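PDB 3NIQ: guanidinopropionase from Pseudomonas aeruginosa, which hydrolyses 3-guanidinopropanoate to beta-alanine and urea with the help of two manganese ions per subunit. Local coordinates for residues 4-12 with 79-87; 29-37 with 110-118. All coordinates share one frame; numbering follows the deposited sequence.

Contact 1 (4-12 with 79-87)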
loop_
_atom_site.group_PDB
_atom_site.type_symbol
_atom_site.label_atom_id
_atom_site.label_comp_id
_atom_site.label_asym_id
_atom_site.label_seq_id
_atom_site.Cartn_x
_atom_site.Cartn_y
_atom_site.Cartn_z
ATOM N N ASP A 4 -28.451 -24.926 -22.559
ATOM C CA ASP A 4 -28.116 -25.372 -21.160
ATOM C C ASP A 4 -26.600 -25.416 -20.872
ATOM O O ASP A 4 -26.142 -26.185 -20.027
ATOM C CB ASP A 4 -28.784 -26.725 -20.822
ATOM C CG ASP A 4 -28.309 -27.873 -21.718
ATOM O OD1 ASP A 4 -27.849 -27.628 -22.858
ATOM O OD2 ASP A 4 -28.409 -29.038 -21.275
ATOM N N HIS A 5 -25.832 -24.589 -21.574
ATOM C CA HIS A 5 -24.414 -24.414 -21.254
ATOM C C HIS A 5 -24.309 -23.838 -19.844
ATOM O O HIS A 5 -25.233 -23.174 -19.389
ATOM C CB HIS A 5 -23.766 -23.470 -22.262
ATOM C CG HIS A 5 -23.732 -24.010 -23.662
ATOM N ND1 HIS A 5 -23.084 -23.362 -24.692
ATOM C CD2 HIS A 5 -24.249 -25.144 -24.198
ATOM C CE1 HIS A 5 -23.206 -24.069 -25.805
ATOM N NE2 HIS A 5 -23.914 -25.153 -25.533
ATOM N N PRO A 6 -23.196 -24.103 -19.134
ATOM C CA PRO A 6 -23.000 -23.353 -17.882
ATOM C C PRO A 6 -22.998 -21.851 -18.170
ATOM O O PRO A 6 -22.615 -21.433 -19.258
ATOM C CB PRO A 6 -21.617 -23.811 -17.413
ATOM C CG PRO A 6 -21.470 -25.199 -18.016
ATOM C CD PRO A 6 -22.105 -25.068 -19.385
ATOM N N GLN A 7 -23.488 -21.059 -17.224
ATOM C CA GLN A 7 -23.502 -19.613 -17.372
ATOM C C GLN A 7 -22.966 -19.023 -16.066
ATOM O O GLN A 7 -23.154 -19.618 -15.000
ATOM C CB GLN A 7 -24.929 -19.075 -17.631
ATOM C CG GLN A 7 -25.611 -19.517 -18.950
ATOM C CD GLN A 7 -25.008 -18.899 -20.206
ATOM O OE1 GLN A 7 -24.527 -17.772 -20.202
ATOM N NE2 GLN A 7 -25.047 -19.645 -21.295
ATOM N N PRO A 8 -22.303 -17.857 -16.146
ATOM C CA PRO A 8 -21.835 -17.148 -14.955
ATOM C C PRO A 8 -23.018 -16.787 -14.068
ATOM O O PRO A 8 -24.136 -16.711 -14.572
ATOM C CB PRO A 8 -21.252 -15.840 -15.523
ATOM C CG PRO A 8 -20.993 -16.106 -16.964
ATOM C CD PRO A 8 -22.044 -17.095 -17.385
ATOM N N LEU A 9 -22.781 -16.536 -12.781
ATOM C CA LEU A 9 -23.833 -16.001 -11.916
ATOM C C LEU A 9 -24.462 -14.763 -12.567
ATOM O O LEU A 9 -23.764 -13.913 -13.122
ATOM C CB LEU A 9 -23.291 -15.669 -10.516
ATOM C CG LEU A 9 -22.823 -16.819 -9.606
ATOM C CD1 LEU A 9 -22.171 -16.303 -8.294
ATOM C CD2 LEU A 9 -23.966 -17.782 -9.286
ATOM N N ASP A 10 -25.786 -14.673 -12.526
ATOM C CA ASP A 10 -26.477 -13.541 -13.138
ATOM C C ASP A 10 -26.304 -12.245 -12.315
ATOM O O ASP A 10 -26.832 -12.134 -11.200
ATOM C CB ASP A 10 -27.957 -13.876 -13.318
ATOM C CG ASP A 10 -28.680 -12.895 -14.232
ATOM O OD1 ASP A 10 -28.056 -11.944 -14.766
ATOM O OD2 ASP A 10 -29.896 -13.097 -14.415
ATOM N N ALA A 11 -25.562 -11.288 -12.878
ATOM C CA ALA A 11 -25.215 -10.038 -12.181
ATOM C C ALA A 11 -26.418 -9.120 -11.966
ATOM O O ALA A 11 -26.359 -8.169 -11.184
ATOM C CB ALA A 11 -24.118 -9.296 -12.925
ATOM N N ALA A 12 -27.505 -9.399 -12.678
ATOM C CA ALA A 12 -28.756 -8.661 -12.491
ATOM C C ALA A 12 -29.429 -9.102 -11.188
ATOM O O ALA A 12 -30.377 -8.467 -10.729
ATOM C CB ALA A 12 -29.670 -8.899 -13.677
ATOM N N PRO A 79 -19.157 -16.225 -25.342
ATOM C CA PRO A 79 -18.473 -17.516 -25.217
ATOM C C PRO A 79 -19.317 -18.618 -24.573
ATOM O O PRO A 79 -19.271 -19.770 -25.018
ATOM C CB PRO A 79 -17.250 -17.197 -24.344
ATOM C CG PRO A 79 -17.586 -15.932 -23.640
ATOM C CD PRO A 79 -18.443 -15.158 -24.617
ATOM N N TYR A 80 -20.066 -18.269 -23.538
ATOM C CA TYR A 80 -20.808 -19.255 -22.781
ATOM C C TYR A 80 -22.022 -19.782 -23.540
ATOM O O TYR A 80 -22.484 -20.874 -23.233
ATOM C CB TYR A 80 -21.204 -18.698 -21.415
ATOM C CG TYR A 80 -20.064 -17.940 -20.777
ATOM C CD1 TYR A 80 -18.864 -18.586 -20.438
ATOM C CD2 TYR A 80 -20.170 -16.575 -20.536
ATOM C CE1 TYR A 80 -17.807 -17.867 -19.863
ATOM C CE2 TYR A 80 -19.128 -15.863 -19.982
ATOM C CZ TYR A 80 -17.950 -16.509 -19.651
ATOM O OH TYR A 80 -16.921 -15.789 -19.106
ATOM N N ASP A 81 -22.533 -19.002 -24.499
ATOM C CA ASP A 81 -23.602 -19.470 -25.398
ATOM C C ASP A 81 -23.023 -20.331 -26.502
ATOM O O ASP A 81 -23.602 -21.364 -26.842
ATOM C CB ASP A 81 -24.408 -18.313 -26.010
ATOM C CG ASP A 81 -25.263 -17.578 -24.980
ATOM O OD1 ASP A 81 -25.657 -18.190 -23.972
ATOM O OD2 ASP A 81 -25.536 -16.383 -25.185
ATOM N N LEU A 82 -21.862 -19.929 -27.023
ATOM C CA LEU A 82 -21.186 -20.688 -28.073
ATOM C C LEU A 82 -20.821 -22.104 -27.652
ATOM O O LEU A 82 -21.082 -23.047 -28.388
ATOM C CB LEU A 82 -19.922 -19.975 -28.566
ATOM C CG LEU A 82 -20.086 -18.900 -29.611
ATOM C CD1 LEU A 82 -18.700 -18.556 -30.169
ATOM C CD2 LEU A 82 -21.029 -19.410 -30.726
ATOM N N VAL A 83 -20.212 -22.252 -26.477
ATOM C CA VAL A 83 -19.713 -23.567 -26.029
ATOM C C VAL A 83 -19.841 -23.708 -24.522
ATOM O O VAL A 83 -20.210 -22.748 -23.832
ATOM C CB VAL A 83 -18.217 -23.788 -26.427
ATOM C CG1 VAL A 83 -18.009 -23.539 -27.915
ATOM C CG2 VAL A 83 -17.292 -22.881 -25.601
ATOM N N ARG A 84 -19.550 -24.902 -24.011
ATOM C CA ARG A 84 -19.578 -25.149 -22.580
ATOM C C ARG A 84 -18.249 -24.772 -21.918
ATOM O O ARG A 84 -17.193 -25.359 -22.219
ATOM C CB ARG A 84 -19.910 -26.610 -22.304
ATOM C CG ARG A 84 -21.265 -27.061 -22.893
ATOM C CD ARG A 84 -21.463 -28.568 -22.711
ATOM N NE ARG A 84 -21.248 -28.932 -21.309
ATOM C CZ ARG A 84 -22.191 -28.936 -20.366
ATOM N NH1 ARG A 84 -23.449 -28.616 -20.671
ATOM N NH2 ARG A 84 -21.875 -29.286 -19.117
ATOM N N VAL A 85 -18.325 -23.797 -21.013
ATOM C CA VAL A 85 -17.169 -23.259 -20.284
ATOM C C VAL A 85 -17.373 -23.476 -18.791
ATOM O O VAL A 85 -18.492 -23.341 -18.267
ATOM C CB VAL A 85 -16.971 -21.742 -20.561
ATOM C CG1 VAL A 85 -15.589 -21.263 -20.060
ATOM C CG2 VAL A 85 -17.092 -21.451 -22.052
ATOM N N GLY A 86 -16.296 -23.821 -18.096
ATOM C CA GLY A 86 -16.389 -24.048 -16.660
ATOM C C GLY A 86 -15.080 -23.847 -15.936
ATOM O O GLY A 86 -14.015 -23.819 -16.563
ATOM N N ASP A 87 -15.162 -23.694 -14.616
ATOM C CA ASP A 87 -13.971 -23.598 -13.763
ATOM C C ASP A 87 -13.597 -25.015 -13.378
ATOM O O ASP A 87 -14.284 -25.669 -12.597
ATOM C CB ASP A 87 -14.230 -22.710 -12.521
ATOM C CG ASP A 87 -12.963 -22.450 -11.694
ATOM O OD1 ASP A 87 -12.075 -23.315 -11.670
ATOM O OD2 ASP A 87 -12.857 -21.380 -11.051
HETATM O O HOH W 1 -20.723 -22.260 -21.011
#
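His5 ND1 donates to the backbone Tyr80 O at 2.9 Å, a bent bond (137° at the hydrogen) in which the carbonyl oxygen lies near the imidazole plane. With CG beside its backbone N (chi1 -65°), the ring is laid among the carbonyls that end helix 79-82, where a ring N-H suits the acceptors. Gln7 adds a weak bond from NE2 to Asp81 OD1, 3.1 Å; its chain, bent at chi2, brings the amide back to the helix. Water 1 accepts from Val85 N and sits within hydrogen-bonding distance of Pro6 O and Val83 O. In the arginase-family alpha/beta fold, this N-terminal arm covers the turn from helix 79-82 into strand 85-90, which lies at one border of the parallel sheet within the chain. Arg84 CG sits over one face of the His5 ring, 4.1 Å from its centroid, a CH-pi contact. Further along this side chain, Pro6 CD lies over one face of the guanidinium, whose NE is hydrogen-bonded to Ala34 O. Two rigid, apolar prolines suit an extended arm without regular structure: Pro6 CB rests 3.3 Å from Val85 O, and Pro8 CG makes a CH-pi contact over the Tyr80 ring, 3.6 Å from Tyr80 CE2.

Contact 2 (29-37 with 110-118)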
loop_
_atom_site.group_PDB
_atom_site.type_symbol
_atom_site.label_atom_id
_atom_site.label_comp_id
_atom_site.label_asym_id
_atom_site.label_seq_id
_atom_site.Cartn_x
_atom_site.Cartn_y
_atom_site.Cartn_z
ATOM N N PHE A 29 -16.279 -27.406 -11.940
ATOM C CA PHE A 29 -16.352 -28.743 -12.535
ATOM C C PHE A 29 -15.126 -29.545 -12.152
ATOM O O PHE A 29 -14.033 -28.989 -11.940
ATOM C CB PHE A 29 -16.475 -28.690 -14.074
ATOM C CG PHE A 29 -17.782 -28.132 -14.561
ATOM C CD1 PHE A 29 -18.834 -28.986 -14.901
ATOM C CD2 PHE A 29 -17.959 -26.748 -14.686
ATOM C CE1 PHE A 29 -20.045 -28.489 -15.344
ATOM C CE2 PHE A 29 -19.171 -26.223 -15.139
ATOM C CZ PHE A 29 -20.224 -27.091 -15.468
ATOM N N THR A 30 -15.304 -30.855 -12.087
ATOM C CA THR A 30 -14.212 -31.767 -11.768
ATOM C C THR A 30 -13.922 -32.712 -12.947
ATOM O O THR A 30 -12.874 -33.331 -13.025
ATOM C CB THR A 30 -14.551 -32.586 -10.498
ATOM O OG1 THR A 30 -13.417 -33.367 -10.134
ATOM C CG2 THR A 30 -15.742 -33.530 -10.729
ATOM N N ASP A 31 -14.878 -32.820 -13.857
ATOM C CA ASP A 31 -14.740 -33.698 -14.994
ATOM C C ASP A 31 -14.535 -32.886 -16.256
ATOM O O ASP A 31 -15.460 -32.196 -16.699
ATOM C CB ASP A 31 -15.999 -34.573 -15.136
ATOM C CG ASP A 31 -15.926 -35.507 -16.335
ATOM O OD1 ASP A 31 -14.866 -35.533 -17.002
ATOM O OD2 ASP A 31 -16.925 -36.203 -16.603
ATOM N N PRO A 32 -13.337 -32.985 -16.864
ATOM C CA PRO A 32 -13.025 -32.244 -18.085
ATOM C C PRO A 32 -14.029 -32.506 -19.201
ATOM O O PRO A 32 -14.334 -31.588 -19.981
ATOM C CB PRO A 32 -11.636 -32.778 -18.501
ATOM C CG PRO A 32 -11.124 -33.570 -17.366
ATOM C CD PRO A 32 -12.283 -33.964 -16.513
ATOM N N ALA A 33 -14.533 -33.740 -19.277
ATOM C CA ALA A 33 -15.484 -34.147 -20.335
ATOM C C ALA A 33 -16.798 -33.361 -20.300
ATOM O O ALA A 33 -17.522 -33.290 -21.305
ATOM C CB ALA A 33 -15.772 -35.671 -20.258
ATOM N N ALA A 34 -17.106 -32.763 -19.150
ATOM C CA ALA A 34 -18.305 -31.934 -19.027
ATOM C C ALA A 34 -18.175 -30.601 -19.786
ATOM O O ALA A 34 -19.167 -29.904 -19.974
ATOM C CB ALA A 34 -18.633 -31.693 -17.552
ATOM N N LEU A 35 -16.962 -30.262 -20.246
ATOM C CA LEU A 35 -16.676 -28.930 -20.813
ATOM C C LEU A 35 -15.994 -28.958 -22.180
ATOM O O LEU A 35 -15.296 -29.911 -22.505
ATOM C CB LEU A 35 -15.769 -28.138 -19.850
ATOM C CG LEU A 35 -16.304 -27.956 -18.435
ATOM C CD1 LEU A 35 -15.228 -27.384 -17.515
ATOM C CD2 LEU A 35 -17.538 -27.082 -18.482
ATOM N N GLN A 36 -16.170 -27.887 -22.956
ATOM C CA GLN A 36 -15.463 -27.724 -24.225
ATOM C C GLN A 36 -14.247 -26.819 -24.069
ATOM O O GLN A 36 -13.242 -26.982 -24.777
ATOM C CB GLN A 36 -16.395 -27.180 -25.311
ATOM C CG GLN A 36 -17.498 -28.170 -25.723
ATOM C CD GLN A 36 -18.516 -27.490 -26.598
ATOM O OE1 GLN A 36 -19.429 -26.854 -26.102
ATOM N NE2 GLN A 36 -18.320 -27.555 -27.904
ATOM N N VAL A 37 -14.344 -25.871 -23.134
ATOM C CA VAL A 37 -13.204 -25.032 -22.745
ATOM C C VAL A 37 -13.125 -25.074 -21.213
ATOM O O VAL A 37 -14.081 -24.701 -20.521
ATOM C CB VAL A 37 -13.354 -23.575 -23.258
ATOM C CG1 VAL A 37 -12.230 -22.662 -22.728
ATOM C CG2 VAL A 37 -13.405 -23.531 -24.783
ATOM N N ARG A 110 -2.958 -34.057 -19.413
ATOM C CA ARG A 110 -3.221 -35.241 -20.274
ATOM C C ARG A 110 -4.695 -35.663 -20.204
ATOM O O ARG A 110 -5.281 -36.068 -21.205
ATOM C CB ARG A 110 -2.342 -36.423 -19.870
ATOM C CG ARG A 110 -0.865 -36.260 -20.249
ATOM C CD ARG A 110 -0.185 -37.600 -20.395
ATOM N NE ARG A 110 1.254 -37.494 -20.677
ATOM C CZ ARG A 110 2.016 -38.544 -20.987
ATOM N NH1 ARG A 110 1.466 -39.759 -21.072
ATOM N NH2 ARG A 110 3.319 -38.388 -21.215
ATOM N N GLN A 111 -5.282 -35.564 -19.012
ATOM C CA GLN A 111 -6.692 -35.909 -18.811
ATOM C C GLN A 111 -7.586 -34.892 -19.486
ATOM O O GLN A 111 -8.574 -35.245 -20.138
ATOM C CB GLN A 111 -7.029 -35.903 -17.319
ATOM C CG GLN A 111 -6.595 -37.147 -16.559
ATOM C CD GLN A 111 -6.682 -36.949 -15.050
ATOM O OE1 GLN A 111 -6.599 -35.823 -14.551
ATOM N NE2 GLN A 111 -6.839 -38.044 -14.318
ATOM N N VAL A 112 -7.265 -33.614 -19.289
ATOM C CA VAL A 112 -8.011 -32.543 -19.922
ATOM C C VAL A 112 -7.964 -32.774 -21.449
ATOM O O VAL A 112 -8.991 -32.771 -22.110
ATOM C CB VAL A 112 -7.423 -31.147 -19.542
ATOM C CG1 VAL A 112 -8.048 -30.038 -20.384
ATOM C CG2 VAL A 112 -7.600 -30.883 -18.057
ATOM N N HIS A 113 -6.761 -33.001 -21.983
ATOM C CA HIS A 113 -6.574 -33.176 -23.415
ATOM C C HIS A 113 -7.327 -34.438 -23.924
ATOM O O HIS A 113 -7.993 -34.410 -24.959
ATOM C CB HIS A 113 -5.087 -33.291 -23.737
ATOM C CG HIS A 113 -4.794 -33.368 -25.200
ATOM N ND1 HIS A 113 -5.145 -32.364 -26.077
ATOM C CD2 HIS A 113 -4.178 -34.319 -25.945
ATOM C CE1 HIS A 113 -4.761 -32.694 -27.301
ATOM N NE2 HIS A 113 -4.178 -33.876 -27.250
ATOM N N ALA A 114 -7.227 -35.525 -23.179
ATOM C CA ALA A 114 -7.898 -36.770 -23.578
ATOM C C ALA A 114 -9.418 -36.585 -23.687
ATOM O O ALA A 114 -10.057 -37.246 -24.479
ATOM C CB ALA A 114 -7.550 -37.910 -22.638
ATOM N N ALA A 115 -9.986 -35.643 -22.938
ATOM C CA ALA A 115 -11.417 -35.407 -23.026
ATOM C C ALA A 115 -11.765 -34.458 -24.170
ATOM O O ALA A 115 -12.926 -34.163 -24.401
ATOM C CB ALA A 115 -11.961 -34.891 -21.690
ATOM N N GLY A 116 -10.757 -34.004 -24.908
ATOM C CA GLY A 116 -10.990 -33.108 -26.031
ATOM C C GLY A 116 -11.324 -31.689 -25.560
ATOM O O GLY A 116 -11.861 -30.894 -26.309
ATOM N N THR A 117 -10.997 -31.371 -24.308
ATOM C CA THR A 117 -11.275 -30.034 -23.758
ATOM C C THR A 117 -10.102 -29.075 -24.043
ATOM O O THR A 117 -8.940 -29.451 -23.876
ATOM C CB THR A 117 -11.567 -30.154 -22.238
ATOM O OG1 THR A 117 -12.613 -31.114 -22.039
ATOM C CG2 THR A 117 -11.997 -28.825 -21.618
ATOM N N LEU A 118 -10.397 -27.859 -24.496
ATOM C CA LEU A 118 -9.361 -26.852 -24.699
ATOM C C LEU A 118 -9.080 -26.126 -23.384
ATOM O O LEU A 118 -10.003 -25.629 -22.766
ATOM C CB LEU A 118 -9.765 -25.828 -25.762
ATOM C CG LEU A 118 -10.192 -26.339 -27.144
ATOM C CD1 LEU A 118 -10.354 -25.172 -28.097
ATOM C CD2 LEU A 118 -9.184 -27.342 -27.691
HETATM O O HOH W 2 -13.462 -28.624 -26.963
#
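Thr117 turns its hydroxyl toward two carbonyls of the 29-37 segment, at the point where helix 98-114 gives way to strand 118-123 of the parallel beta-sheet of this alpha/beta fold. The helix ends in a Schellman motif, and Gly116, with positive phi, suits that turn because it has no side chain to hinder it. Thr117 OG1, beside its own backbone N (chi1 -54°), stands 2.7 Å from Pro32 O and 3.0 Å from Leu35 O. The same torsion sets the methyl CG2 of Thr117 anti to the backbone N, 4.2 Å from Leu35 CB, so a beta-branched residue offers a polar and an apolar arm to one loop. At the helix end, Pro32 CB meets the last turn: it lies 3.8 Å from Ala115 CB and 3.9 Å from Val112 CA, a close approach helped by the small alanine. Ala33, whose backbone N is held by Asp31 OD1 in an Asx turn, sets its methyl beside that of Ala115. Further along the chain, Val37 and Leu118 form a parallel bridge and direct their side chains to the same face of the sheet, where both touch Ala314 of helix 294-317. Leu118 N donates to Gln36 O at 3.0 Å, nearly straight at 169°, and water 2 donates to that oxygen and to Gly116 O.

From the N terminus, the arm 4-12 comes first, then 29-37, which leads into strand 37-42; the chain next reaches 79-87 and finally 110-118. Contact 1 therefore closes a loop that takes in 29-37, and contact 2 closes one that takes in 79-87, so the two loops cross. In the sheet, strand 37-42 stands between strands 85-90 and 118-123; contact 1 lies at the start of strand 85-90, and contact 2 pairs the starts of strands 37-42 and 118-123. The contacts also touch directly: Asp87 O probably accepts from Phe29 N, and Pro6 packs on Phe29. The N-terminal arm, the starts of three neighbouring strands and the end of helix 98-114 are thus joined.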